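Probable glutathione reductase (Sinorhizobium meliloti, PDB 4DNA) probably catalyses the NADPH-dependent reduction of glutathione disulfide to glutathione, working as an FAD-containing homodimer with a redox-active disulfide. Local coordinates at residues K52-A57 / A186-G191; I181-A186 / E204-F209; D210-R215 / V370-F375; G216-M221 / I226-E231; I341-F346 / I351-I356. All coordinates share one frame; numbering follows the deposited sequence.

Interaction 1: K52-A57 / A186-G191; sequences KLYVYA and ANIFHG
Helix packs against helix here: I188 of helix 180-191 lies on Y54 and V55 of helix 48-66 in a buried, apolar contact. Helix 180-191 follows the glycine-rich turn of the second Rossmann-type unit, predicted to bind the nicotinamide nucleotide, whereas helix 48-66 starts at C48 of the redox-active disulfide beside the flavin. The contact thus joins the two dinucleotide-binding parts of a pyridine nucleotide-disulfide oxidoreductase of the first class, and the I188 side chain comes to about 8 Å from the FAD at the nearest atoms. The helices are close, with the CA atoms of V55 and I188 5.5 Å apart. On the helix 180-191 side, I188 makes the contact. Its branched shape suits the place: CG2 sits 3.7 Å from CB of Y54, CG1 lies by the backbone N of V55, and CD1 fits between Y54 CB and V55 CG2. Y54 is met chiefly at CB, with I188 CG2 only oblique to its ring. With CG anti to its carbonyl carbon (chi1 -80°), the ring leads away from I188 to meet F164 edge-to-face, and OH bonds to F164 O. The CB of V55 starts off away from helix 180-191, so a beta-branched residue is useful here: one of its methyls, CG2, still turns back toward I188. The V55 and I188 side chains cross at about a right angle, and CD1 of I188 ends 3.9 Å from CG2 of V55.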
# COMPACT_ATOMS: atom_id res chain seq x y z
N LYS A 52 3.04 5.71 15.33
CA LYS A 52 3.45 5.26 14.00
C LYS A 52 4.95 5.46 13.78
O LYS A 52 5.58 4.70 13.05
CB LYS A 52 2.60 5.96 12.93
CG LYS A 52 2.78 5.48 11.50
CD LYS A 52 2.20 4.09 11.24
CE LYS A 52 2.29 3.72 9.76
NZ LYS A 52 1.42 4.58 8.90
N LEU A 53 5.52 6.48 14.43
CA LEU A 53 6.95 6.71 14.35
C LEU A 53 7.71 5.56 15.00
O LEU A 53 8.65 5.01 14.43
CB LEU A 53 7.31 8.05 14.99
CG LEU A 53 6.75 9.33 14.31
CD1 LEU A 53 7.31 10.59 14.97
CD2 LEU A 53 7.03 9.38 12.82
N TYR A 54 7.27 5.19 16.19
CA TYR A 54 7.89 4.12 16.95
C TYR A 54 7.77 2.80 16.21
O TYR A 54 8.66 1.95 16.28
CB TYR A 54 7.27 4.06 18.35
CG TYR A 54 7.84 5.10 19.32
CD1 TYR A 54 8.26 6.37 18.87
CD2 TYR A 54 7.94 4.83 20.68
CE1 TYR A 54 8.78 7.31 19.75
CE2 TYR A 54 8.45 5.76 21.56
CZ TYR A 54 8.87 7.00 21.10
OH TYR A 54 9.38 7.91 22.00
N VAL A 55 6.68 2.64 15.47
CA VAL A 55 6.52 1.50 14.59
C VAL A 55 7.64 1.52 13.56
O VAL A 55 8.30 0.50 13.35
CB VAL A 55 5.17 1.51 13.87
CG1 VAL A 55 5.17 0.51 12.73
CG2 VAL A 55 4.04 1.22 14.84
N TYR A 56 7.85 2.68 12.95
CA TYR A 56 8.89 2.83 11.95
C TYR A 56 10.25 2.52 12.56
O TYR A 56 11.03 1.72 12.00
CB TYR A 56 8.89 4.24 11.36
CG TYR A 56 7.75 4.55 10.40
CD1 TYR A 56 7.24 3.57 9.55
CD2 TYR A 56 7.23 5.84 10.30
CE1 TYR A 56 6.23 3.86 8.66
CE2 TYR A 56 6.22 6.15 9.40
CZ TYR A 56 5.72 5.15 8.59
OH TYR A 56 4.70 5.42 7.70
N ALA A 57 10.54 3.14 13.71
CA ALA A 57 11.77 2.88 14.44
C ALA A 57 11.97 1.40 14.64
O ALA A 57 13.07 0.92 14.49
CB ALA A 57 11.76 3.57 15.78
N ALA A 186 3.62 -3.97 22.07
CA ALA A 186 4.36 -5.22 22.15
C ALA A 186 5.23 -5.39 20.93
O ALA A 186 6.39 -5.79 21.04
CB ALA A 186 3.41 -6.39 22.28
N ASN A 187 4.68 -5.09 19.77
CA ASN A 187 5.47 -5.14 18.55
C ASN A 187 6.55 -4.05 18.50
O ASN A 187 7.67 -4.32 18.05
CB ASN A 187 4.58 -5.12 17.32
CG ASN A 187 4.00 -6.48 17.04
OD1 ASN A 187 4.66 -7.33 16.45
ND2 ASN A 187 2.77 -6.71 17.47
N ILE A 188 6.22 -2.84 18.95
CA ILE A 188 7.20 -1.77 18.95
C ILE A 188 8.38 -2.19 19.84
O ILE A 188 9.52 -2.28 19.38
CB ILE A 188 6.60 -0.40 19.38
CG1 ILE A 188 5.74 0.18 18.25
CG2 ILE A 188 7.69 0.60 19.71
CD1 ILE A 188 4.68 1.15 18.72
N PHE A 189 8.09 -2.51 21.10
CA PHE A 189 9.15 -2.88 22.02
C PHE A 189 9.95 -4.09 21.55
O PHE A 189 11.17 -4.07 21.62
CB PHE A 189 8.63 -3.08 23.45
CG PHE A 189 8.28 -1.79 24.13
CD1 PHE A 189 9.19 -0.73 24.16
CD2 PHE A 189 7.04 -1.61 24.72
CE1 PHE A 189 8.89 0.47 24.77
CE2 PHE A 189 6.73 -0.41 25.35
CZ PHE A 189 7.65 0.63 25.36
N HIS A 190 9.26 -5.11 21.05
CA HIS A 190 9.97 -6.31 20.57
C HIS A 190 10.94 -5.96 19.50
O HIS A 190 12.10 -6.34 19.57
CB HIS A 190 9.03 -7.40 20.07
CG HIS A 190 9.76 -8.62 19.57
ND1 HIS A 190 10.14 -9.63 20.38
CD2 HIS A 190 10.21 -8.95 18.29
CE1 HIS A 190 10.79 -10.56 19.66
NE2 HIS A 190 10.83 -10.15 18.38
N GLY A 191 10.46 -5.23 18.49
CA GLY A 191 11.28 -4.75 17.38
C GLY A 191 12.53 -4.06 17.88
O GLY A 191 13.60 -4.18 17.27

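Interaction 2: I181-A186 / E204-F209; sequences IAVEFA and EILSRF
V183 presents one methyl to each of two neighbours, I205 and L206, which lie in the loop between strand 195-199 and helix 211-223. Its own helix, 180-191, is the first helix of the Rossmann-type unit predicted to bind NAD(+), so the contact packs the loop 204-209 on the helix that follows the glycine-rich turn. The two approaches differ. V183 and L206 reach for each other tip to tip, CG2 against CD2 at 3.7 Å. V183 and I205 instead cross obliquely, with CG1 of V183 4.1 Å from CD1 of I205. A short, forked valine matches this division, since a chi1 of -58° spreads its methyls toward the two partners. L206 needs its longer chain because its CB does not aim at the helix; the fork at CG does the reaching, chi2 of 174° extending CD1 while the other branch, CD2, turns to V183. Its backbone has positive phi and opens a type I turn, closed by F209 N bonding to L206 O, and it also hydrogen-bonds to the backbone of G178. V345 and I351 of the dimerisation domain add to the same apolar cluster: CG2 of V183 also packs 3.8 Å from CG1 of V345.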
# COMPACT_ATOMS: atom_id res chain seq x y z
N ILE A 181 -3.89 -1.37 21.04
CA ILE A 181 -2.82 -0.64 21.73
C ILE A 181 -1.77 -1.59 22.26
O ILE A 181 -0.57 -1.39 22.07
CB ILE A 181 -3.34 0.27 22.86
CG1 ILE A 181 -4.19 1.39 22.27
CG2 ILE A 181 -2.21 0.90 23.66
CD1 ILE A 181 -4.97 2.18 23.30
N ALA A 182 -2.25 -2.64 22.92
CA ALA A 182 -1.41 -3.67 23.49
C ALA A 182 -0.55 -4.29 22.39
O ALA A 182 0.67 -4.29 22.50
CB ALA A 182 -2.27 -4.72 24.17
N VAL A 183 -1.18 -4.76 21.32
CA VAL A 183 -0.43 -5.47 20.30
C VAL A 183 0.57 -4.58 19.55
O VAL A 183 1.65 -5.05 19.20
CB VAL A 183 -1.30 -6.30 19.35
CG1 VAL A 183 -2.10 -7.32 20.15
CG2 VAL A 183 -2.23 -5.43 18.54
N GLU A 184 0.23 -3.31 19.35
CA GLU A 184 1.14 -2.35 18.74
C GLU A 184 2.40 -2.16 19.58
O GLU A 184 3.52 -2.38 19.12
CB GLU A 184 0.44 -1.01 18.53
CG GLU A 184 -0.64 -1.03 17.45
CD GLU A 184 -1.25 0.34 17.17
OE1 GLU A 184 -1.30 1.21 18.09
OE2 GLU A 184 -1.70 0.53 16.01
N PHE A 185 2.22 -1.77 20.83
CA PHE A 185 3.35 -1.58 21.72
C PHE A 185 4.23 -2.82 21.85
O PHE A 185 5.45 -2.71 21.73
CB PHE A 185 2.89 -1.08 23.08
CG PHE A 185 2.78 0.40 23.14
CD1 PHE A 185 3.93 1.18 23.25
CD2 PHE A 185 1.56 1.03 23.02
CE1 PHE A 185 3.85 2.56 23.28
CE2 PHE A 185 1.48 2.41 23.05
CZ PHE A 185 2.63 3.18 23.19
N ALA A 186 3.62 -3.97 22.07
CA ALA A 186 4.36 -5.22 22.15
C ALA A 186 5.23 -5.39 20.93
O ALA A 186 6.39 -5.79 21.04
CB ALA A 186 3.41 -6.39 22.28
N GLU A 204 -8.76 -14.94 22.82
CA GLU A 204 -7.87 -14.58 21.70
C GLU A 204 -7.70 -13.08 21.61
O GLU A 204 -8.63 -12.33 21.91
CB GLU A 204 -8.42 -15.13 20.39
CG GLU A 204 -8.89 -16.58 20.49
CD GLU A 204 -9.29 -17.21 19.17
OE1 GLU A 204 -8.95 -16.68 18.10
OE2 GLU A 204 -9.95 -18.27 19.22
N ILE A 205 -6.51 -12.63 21.20
CA ILE A 205 -6.22 -11.19 21.09
C ILE A 205 -7.07 -10.52 20.01
O ILE A 205 -7.61 -11.20 19.15
CB ILE A 205 -4.73 -10.91 20.79
CG1 ILE A 205 -4.29 -11.64 19.52
CG2 ILE A 205 -3.86 -11.29 21.98
CD1 ILE A 205 -2.92 -11.23 19.03
N LEU A 206 -7.20 -9.20 20.07
CA LEU A 206 -8.04 -8.48 19.11
C LEU A 206 -9.33 -9.24 18.83
O LEU A 206 -9.65 -9.54 17.67
CB LEU A 206 -7.28 -8.27 17.80
CG LEU A 206 -5.85 -7.76 17.92
CD1 LEU A 206 -5.19 -7.76 16.55
CD2 LEU A 206 -5.86 -6.37 18.50
N SER A 207 -10.06 -9.55 19.90
CA SER A 207 -11.29 -10.35 19.87
C SER A 207 -12.41 -9.85 18.94
O SER A 207 -13.31 -10.63 18.60
CB SER A 207 -11.85 -10.41 21.28
OG SER A 207 -12.09 -9.09 21.74
N ARG A 208 -12.36 -8.58 18.55
CA ARG A 208 -13.33 -7.96 17.64
C ARG A 208 -12.99 -8.21 16.18
O ARG A 208 -13.82 -7.97 15.29
CB ARG A 208 -13.40 -6.45 17.88
CG ARG A 208 -14.07 -6.03 19.17
CD ARG A 208 -15.59 -6.10 19.06
NE ARG A 208 -16.21 -5.00 19.80
CZ ARG A 208 -17.48 -4.62 19.68
NH1 ARG A 208 -18.30 -5.25 18.84
NH2 ARG A 208 -17.94 -3.61 20.41
N PHE A 209 -11.77 -8.68 15.94
CA PHE A 209 -11.24 -8.87 14.59
C PHE A 209 -11.57 -10.24 14.01
O PHE A 209 -11.99 -11.17 14.73
CB PHE A 209 -9.74 -8.57 14.58
CG PHE A 209 -9.43 -7.10 14.73
CD1 PHE A 209 -9.71 -6.43 15.92
CD2 PHE A 209 -8.89 -6.37 13.67
CE1 PHE A 209 -9.44 -5.08 16.05
CE2 PHE A 209 -8.63 -5.02 13.80
CZ PHE A 209 -8.91 -4.37 14.98

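Interaction 3: D210-R215 / V370-F375; sequences DQDMRR and VYRAEF
D212, in the first turn of helix 211-223, faces R372 on strand 367-375 across 9.3 Å between their CA atoms, a gap spanned mainly by the long R372 side chain, met by the short D212 carboxylate. D210 takes the N-cap position, where its OD2 accepts a weak capping bond from D212 N. R372 stands with CG anti to the backbone N (chi1 -160°) and runs extended from CG to NE, which carries its guanidinium out to the helix. There one carboxylate oxygen receives two N-H groups: D212 OD1 lies 3.2 Å from R372 NE in a weak bond, and 3.3 Å from R372 NH2. The two planes are 56° apart, and NH2 meets OD1 from above the carboxylate plane, so this is a bifurcated salt bridge, one acceptor oxygen shared by two N-H groups, rather than a flat, paired one. The same guanidinium holds E374 from its own strand, with R372 NH2 3.2 Å from E374 OE2 at an N-H...O angle of 157°. Arginine suits the site because its several N-H groups can serve both acids in one salt-bridge network, and it probably eases the repulsion between them. The other oxygen, D212 OD2, pairs with K392, as does D210 OD2. The contact therefore ties the start of a nucleotide-domain helix to the antiparallel sheet of the dimerisation domain: R372 packs on I390 of strand 389-396, M213 (selenomethionine) rests on H406 and L408 of strand 402-408, and D210 OD1 bonds to E358 N at the start of helix 358-364.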
# COMPACT_ATOMS: atom_id res chain seq x y z
N ASP A 210 -11.41 -10.37 12.69
CA ASP A 210 -11.71 -11.62 12.01
C ASP A 210 -10.82 -12.76 12.55
O ASP A 210 -9.72 -12.50 13.06
CB ASP A 210 -11.56 -11.44 10.50
CG ASP A 210 -11.85 -12.70 9.73
OD1 ASP A 210 -13.03 -13.12 9.66
OD2 ASP A 210 -10.87 -13.28 9.19
N GLN A 211 -11.28 -14.01 12.45
CA GLN A 211 -10.50 -15.11 13.00
C GLN A 211 -9.10 -15.20 12.41
O GLN A 211 -8.13 -15.30 13.14
CB GLN A 211 -11.22 -16.47 12.97
CG GLN A 211 -11.78 -16.92 11.63
CD GLN A 211 -13.29 -16.76 11.55
OE1 GLN A 211 -13.81 -15.62 11.53
NE2 GLN A 211 -14.00 -17.89 11.50
N ASP A 212 -9.01 -15.13 11.09
CA ASP A 212 -7.72 -15.14 10.40
C ASP A 212 -6.83 -13.90 10.73
O ASP A 212 -5.60 -13.97 10.62
CB ASP A 212 -7.93 -15.30 8.89
CG ASP A 212 -8.53 -16.64 8.53
OD1 ASP A 212 -7.94 -17.70 8.80
OD2 ASP A 212 -9.62 -16.66 7.95
N MSE A 213 -7.41 -12.77 11.12
CA MSE A 213 -6.59 -11.68 11.62
C MSE A 213 -6.01 -12.05 12.95
O MSE A 213 -4.81 -11.98 13.15
CB MSE A 213 -7.34 -10.35 11.70
CG MSE A 213 -7.92 -9.90 10.37
SE MSE A 213 -6.52 -9.88 8.98
CE MSE A 213 -6.71 -11.54 7.92
N ARG A 214 -6.87 -12.46 13.89
CA ARG A 214 -6.46 -12.88 15.24
C ARG A 214 -5.41 -14.00 15.26
O ARG A 214 -4.30 -13.81 15.76
CB ARG A 214 -7.69 -13.34 16.03
CG ARG A 214 -8.44 -12.21 16.69
CD ARG A 214 -9.93 -12.50 16.91
NE ARG A 214 -10.27 -13.92 17.09
CZ ARG A 214 -11.37 -14.47 16.58
NH1 ARG A 214 -12.19 -13.73 15.84
NH2 ARG A 214 -11.64 -15.75 16.78
N ARG A 215 -5.77 -15.16 14.72
CA ARG A 215 -4.91 -16.33 14.77
C ARG A 215 -3.62 -16.10 14.00
O ARG A 215 -2.57 -16.65 14.36
CB ARG A 215 -5.63 -17.55 14.21
CG ARG A 215 -6.53 -18.24 15.20
CD ARG A 215 -8.00 -17.95 14.94
NE ARG A 215 -8.85 -18.46 16.02
CZ ARG A 215 -9.73 -19.46 15.90
NH1 ARG A 215 -10.45 -19.82 16.95
NH2 ARG A 215 -9.89 -20.09 14.74
N VAL A 370 -16.36 -17.12 0.73
CA VAL A 370 -15.12 -16.62 1.32
C VAL A 370 -13.95 -16.89 0.38
O VAL A 370 -13.81 -17.99 -0.19
CB VAL A 370 -14.88 -17.23 2.72
CG1 VAL A 370 -13.55 -16.76 3.29
CG2 VAL A 370 -16.01 -16.86 3.66
N TYR A 371 -13.13 -15.85 0.21
CA TYR A 371 -12.03 -15.88 -0.73
C TYR A 371 -10.74 -15.60 0.05
O TYR A 371 -10.46 -14.47 0.43
CB TYR A 371 -12.31 -14.88 -1.85
CG TYR A 371 -13.53 -15.21 -2.74
CD1 TYR A 371 -14.83 -14.84 -2.35
CD2 TYR A 371 -13.39 -15.87 -3.97
CE1 TYR A 371 -15.93 -15.13 -3.15
CE2 TYR A 371 -14.49 -16.16 -4.76
CZ TYR A 371 -15.75 -15.79 -4.35
OH TYR A 371 -16.86 -16.08 -5.12
N ARG A 372 -9.98 -16.66 0.32
CA ARG A 372 -8.85 -16.61 1.25
C ARG A 372 -7.54 -16.88 0.53
O ARG A 372 -7.41 -17.86 -0.20
CB ARG A 372 -9.04 -17.64 2.37
CG ARG A 372 -8.22 -17.37 3.63
CD ARG A 372 -8.14 -18.57 4.56
NE ARG A 372 -7.29 -18.28 5.72
CZ ARG A 372 -6.02 -18.67 5.86
NH1 ARG A 372 -5.41 -19.39 4.92
NH2 ARG A 372 -5.34 -18.35 6.96
N ALA A 373 -6.58 -16.00 0.75
CA ALA A 373 -5.30 -16.07 0.08
C ALA A 373 -4.20 -16.11 1.12
O ALA A 373 -4.16 -15.25 2.00
CB ALA A 373 -5.12 -14.87 -0.83
N GLU A 374 -3.32 -17.10 1.03
CA GLU A 374 -2.22 -17.18 1.97
C GLU A 374 -0.91 -17.40 1.23
O GLU A 374 -0.79 -18.35 0.47
CB GLU A 374 -2.45 -18.31 2.96
CG GLU A 374 -1.79 -18.08 4.31
CD GLU A 374 -1.93 -19.27 5.24
OE1 GLU A 374 -1.68 -20.41 4.76
OE2 GLU A 374 -2.30 -19.07 6.43
N PHE A 375 0.06 -16.52 1.46
CA PHE A 375 1.27 -16.55 0.66
C PHE A 375 2.49 -15.84 1.24
O PHE A 375 2.39 -14.93 2.07
CB PHE A 375 0.98 -16.05 -0.76
CG PHE A 375 0.60 -14.60 -0.83
CD1 PHE A 375 -0.72 -14.20 -0.65
CD2 PHE A 375 1.55 -13.63 -1.11
CE1 PHE A 375 -1.08 -12.86 -0.73
CE2 PHE A 375 1.20 -12.29 -1.20
CZ PHE A 375 -0.12 -11.91 -1.01

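Interaction 4: G216-M221 / I226-E231; sequences GLHAAM and IRILCE
One face of the H218 imidazole receives the end of I228: CD1 stands 3.7 Å from the ring centroid, 25° off the normal, in a CH-pi contact displaced toward the CD2-NE2 rim. C230 SG lies obliquely to the same ring, 5.5 Å from its centroid. The imidazole is brought over the strand by a chi1 of -173°, which sets CG anti to the backbone N and lets a side chain whose CB does not aim at the strand bend back to it. A flat ring suits the place because its broad surface can lie across a methyl, with CD2 and NE2 the ring atoms nearest I228. This is the return leg of a beta-alpha-beta unit, strand 195-199, helix 211-223 and strand 227-229, the last being an edge strand of the parallel Rossmann-type sheet. The tight connection is marked by I226 N bonding to M221 O at 3.1 Å, with the donor tilted 33° from the carbonyl plane. M221, a selenomethionine, fills the buried side with a flexible chain: its CB lies 4.0 Å from I228 CD1, and a bend at chi3 takes its CE to within 4.1 Å of I226 CD1. That same CE also packs on A186 and N187 of helix 180-191.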
# COMPACT_ATOMS: atom_id res chain seq x y z
N GLY A 216 -3.69 -15.30 12.94
CA GLY A 216 -2.55 -15.07 12.08
C GLY A 216 -1.51 -14.22 12.77
O GLY A 216 -0.31 -14.52 12.72
N LEU A 217 -1.97 -13.14 13.38
CA LEU A 217 -1.09 -12.23 14.08
C LEU A 217 -0.48 -12.93 15.29
O LEU A 217 0.73 -12.89 15.48
CB LEU A 217 -1.80 -10.94 14.49
CG LEU A 217 -0.86 -9.92 15.16
CD1 LEU A 217 0.28 -9.53 14.24
CD2 LEU A 217 -1.62 -8.69 15.63
N HIS A 218 -1.32 -13.58 16.09
CA HIS A 218 -0.86 -14.40 17.19
C HIS A 218 0.29 -15.31 16.75
O HIS A 218 1.36 -15.32 17.36
CB HIS A 218 -2.02 -15.22 17.75
CG HIS A 218 -1.68 -15.97 19.01
ND1 HIS A 218 -1.03 -17.14 19.00
CD2 HIS A 218 -1.92 -15.67 20.34
CE1 HIS A 218 -0.85 -17.56 20.25
NE2 HIS A 218 -1.39 -16.66 21.07
N ALA A 219 0.08 -16.06 15.67
CA ALA A 219 1.11 -16.96 15.16
C ALA A 219 2.42 -16.22 14.89
O ALA A 219 3.45 -16.60 15.42
CB ALA A 219 0.62 -17.71 13.92
N ALA A 220 2.36 -15.15 14.09
CA ALA A 220 3.56 -14.41 13.67
C ALA A 220 4.31 -13.80 14.85
O ALA A 220 5.54 -13.77 14.87
CB ALA A 220 3.19 -13.33 12.68
N MSE A 221 3.54 -13.34 15.84
CA MSE A 221 4.09 -12.74 17.05
C MSE A 221 4.88 -13.74 17.85
O MSE A 221 6.04 -13.48 18.17
CB MSE A 221 2.98 -12.11 17.89
CG MSE A 221 2.77 -10.68 17.41
SE MSE A 221 1.23 -9.82 18.30
CE MSE A 221 2.09 -9.02 19.88
N ILE A 226 7.71 -13.49 20.80
CA ILE A 226 6.86 -12.82 21.77
C ILE A 226 6.04 -13.86 22.54
O ILE A 226 5.36 -14.70 21.95
CB ILE A 226 5.99 -11.71 21.13
CG1 ILE A 226 6.89 -10.71 20.38
CG2 ILE A 226 5.15 -11.01 22.19
CD1 ILE A 226 6.18 -9.58 19.66
N ARG A 227 6.16 -13.82 23.86
CA ARG A 227 5.40 -14.73 24.68
C ARG A 227 4.00 -14.16 24.82
O ARG A 227 3.83 -13.02 25.26
CB ARG A 227 6.07 -14.89 26.05
CG ARG A 227 5.77 -16.21 26.72
CD ARG A 227 5.94 -16.11 28.22
NE ARG A 227 5.51 -17.35 28.89
CZ ARG A 227 5.65 -17.59 30.20
NH1 ARG A 227 6.20 -16.69 31.01
NH2 ARG A 227 5.22 -18.75 30.70
N ILE A 228 3.00 -14.93 24.41
CA ILE A 228 1.62 -14.51 24.61
C ILE A 228 0.97 -15.46 25.59
O ILE A 228 1.14 -16.66 25.50
CB ILE A 228 0.79 -14.45 23.31
CG1 ILE A 228 1.56 -13.70 22.22
CG2 ILE A 228 -0.57 -13.81 23.55
CD1 ILE A 228 0.88 -13.77 20.86
N LEU A 229 0.25 -14.88 26.54
CA LEU A 229 -0.43 -15.63 27.57
C LEU A 229 -1.91 -15.28 27.56
O LEU A 229 -2.32 -14.18 27.96
CB LEU A 229 0.21 -15.35 28.93
CG LEU A 229 1.69 -15.74 29.00
CD1 LEU A 229 2.34 -15.34 30.32
CD2 LEU A 229 1.87 -17.23 28.73
N CYS A 230 -2.71 -16.22 27.07
CA CYS A 230 -4.15 -16.04 26.97
C CYS A 230 -4.90 -16.53 28.21
O CYS A 230 -4.35 -17.26 29.04
CB CYS A 230 -4.66 -16.71 25.68
SG CYS A 230 -4.61 -15.61 24.25
N GLU A 231 -6.16 -16.10 28.34
CA GLU A 231 -7.08 -16.55 29.38
C GLU A 231 -6.48 -16.39 30.76
O GLU A 231 -6.53 -17.31 31.58
CB GLU A 231 -7.47 -18.03 29.19
CG GLU A 231 -7.89 -18.43 27.78
CD GLU A 231 -8.75 -19.68 27.77
OE1 GLU A 231 -9.10 -20.18 28.86
OE2 GLU A 231 -9.10 -20.16 26.67

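Interaction 5: I341-F346 / I351-I356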
# COMPACT_ATOMS: atom_id res chain seq x y z
N ILE A 341 -16.54 1.67 8.49
CA ILE A 341 -15.32 2.44 8.69
C ILE A 341 -14.18 1.41 8.59
O ILE A 341 -14.19 0.41 9.32
CB ILE A 341 -15.32 3.20 10.06
CG1 ILE A 341 -16.40 4.29 10.07
CG2 ILE A 341 -13.98 3.86 10.35
CD1 ILE A 341 -16.81 4.76 11.45
N ALA A 342 -13.25 1.63 7.66
CA ALA A 342 -12.04 0.81 7.56
C ALA A 342 -11.10 1.19 8.70
O ALA A 342 -11.13 2.32 9.18
CB ALA A 342 -11.36 0.97 6.21
N THR A 343 -10.31 0.24 9.18
CA THR A 343 -9.35 0.50 10.25
C THR A 343 -8.06 -0.26 10.01
O THR A 343 -8.03 -1.25 9.28
CB THR A 343 -9.90 0.10 11.64
OG1 THR A 343 -10.44 -1.23 11.59
CG2 THR A 343 -10.95 1.08 12.14
N ALA A 344 -6.99 0.23 10.63
CA ALA A 344 -5.70 -0.46 10.63
C ALA A 344 -5.25 -0.79 12.06
O ALA A 344 -5.73 -0.20 13.03
CB ALA A 344 -4.66 0.39 9.91
N VAL A 345 -4.37 -1.77 12.18
CA VAL A 345 -3.66 -2.01 13.43
C VAL A 345 -2.21 -2.06 13.03
O VAL A 345 -1.81 -2.88 12.19
CB VAL A 345 -4.04 -3.36 14.09
CG1 VAL A 345 -3.17 -3.61 15.31
CG2 VAL A 345 -5.51 -3.38 14.47
N PHE A 346 -1.41 -1.19 13.61
CA PHE A 346 -0.04 -1.12 13.19
C PHE A 346 0.83 -2.02 14.00
O PHE A 346 1.84 -1.60 14.57
CB PHE A 346 0.43 0.31 13.14
CG PHE A 346 -0.18 1.06 12.01
CD1 PHE A 346 0.28 0.86 10.71
CD2 PHE A 346 -1.23 1.92 12.23
CE1 PHE A 346 -0.29 1.54 9.65
CE2 PHE A 346 -1.81 2.61 11.18
CZ PHE A 346 -1.34 2.42 9.88
N ILE A 351 -2.33 -5.20 10.26
CA ILE A 351 -3.68 -5.56 9.89
C ILE A 351 -4.32 -4.34 9.19
O ILE A 351 -4.00 -3.20 9.48
CB ILE A 351 -4.47 -6.11 11.09
CG1 ILE A 351 -3.80 -7.40 11.58
CG2 ILE A 351 -5.92 -6.39 10.72
CD1 ILE A 351 -4.18 -7.88 12.96
N GLY A 352 -5.16 -4.62 8.20
CA GLY A 352 -6.01 -3.63 7.56
C GLY A 352 -7.36 -4.28 7.37
O GLY A 352 -7.43 -5.43 6.92
N THR A 353 -8.43 -3.58 7.73
CA THR A 353 -9.74 -4.22 7.74
C THR A 353 -10.88 -3.26 7.47
O THR A 353 -10.88 -2.15 7.96
CB THR A 353 -9.97 -5.04 9.04
OG1 THR A 353 -11.13 -5.85 8.89
CG2 THR A 353 -10.12 -4.15 10.26
N VAL A 354 -11.82 -3.72 6.65
CA VAL A 354 -13.06 -3.01 6.30
C VAL A 354 -14.16 -4.04 6.37
O VAL A 354 -13.94 -5.22 6.05
CB VAL A 354 -13.12 -2.56 4.84
CG1 VAL A 354 -13.99 -1.33 4.72
CG2 VAL A 354 -11.74 -2.33 4.24
N GLY A 355 -15.35 -3.58 6.76
CA GLY A 355 -16.52 -4.43 6.76
C GLY A 355 -16.52 -5.39 7.92
O GLY A 355 -15.85 -5.15 8.91
N ILE A 356 -17.25 -6.49 7.76
CA ILE A 356 -17.58 -7.40 8.86
C ILE A 356 -16.82 -8.74 8.82
O ILE A 356 -16.38 -9.18 7.75
CB ILE A 356 -19.10 -7.66 8.89
CG1 ILE A 356 -19.56 -8.28 7.55
CG2 ILE A 356 -19.85 -6.36 9.18
CD1 ILE A 356 -21.00 -8.75 7.50
O HOH W 1 -15.79 -1.74 8.84
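Two hydrogen-bonded antiparallel pairs, T343 with T353 and V345 with I351, join the strands by four backbone bonds. In the pair farther from the turn, T343 N lies 2.7 Å from T353 O and T353 N 2.8 Å from T343 O; nearer the turn, V345 N to I351 O and I351 N to V345 O are each 3.1 Å. Between them A344 and G352 form a non-hydrogen-bonded pair, drawn to 4.4 Å between CA atoms. CA-H...O contacts, such as A344 CA to I351 O, supplement the ladder. Among the side chains, T343 and T353 lie side by side and point the same way, T343 OG1 toward T353 CG2; the hydroxyl of T353 is taken up by H406 ND1. V345 and I351, on that same face, make apolar contact and suit the sheet as beta-branched residues, I351 also packing on L408. A342 meets V354 through CB and CG1 at 3.8 Å, and also packs on V438 of the second subunit, which its small side chain probably helps. A water extends the pairing past the last bridge, donating a hydrogen bond to I341 O at 2.7 Å and accepting one from G355 N at 2.8 Å. The arrangement is a beta hairpin, whose strand 343-345 forms one margin of the dimerisation domain's antiparallel sheet.

Overall arrangement
Interactions 1, 2 and 4 fall in the nucleotide-binding region: 1 and 2 share helix 180-191, with centres 14 Å apart, while 2 and 4 lie only 9 Å apart. Interaction 3 uses helix 211-223, as interaction 4 does, and reaches the antiparallel sheet that also holds interaction 5. Along the chain, interactions 1 and 2 alternate, whereas 4 and 5 are nested within the long loop closed by 3. The hairpin of interaction 5 touches all the others, including F346 against K52 and L217 against I351. Together the contacts join helix 48-66 beside the flavin, the second Rossmann-type unit and the dimerisation domain, with interactions 1 and 5 also meeting the second subunit.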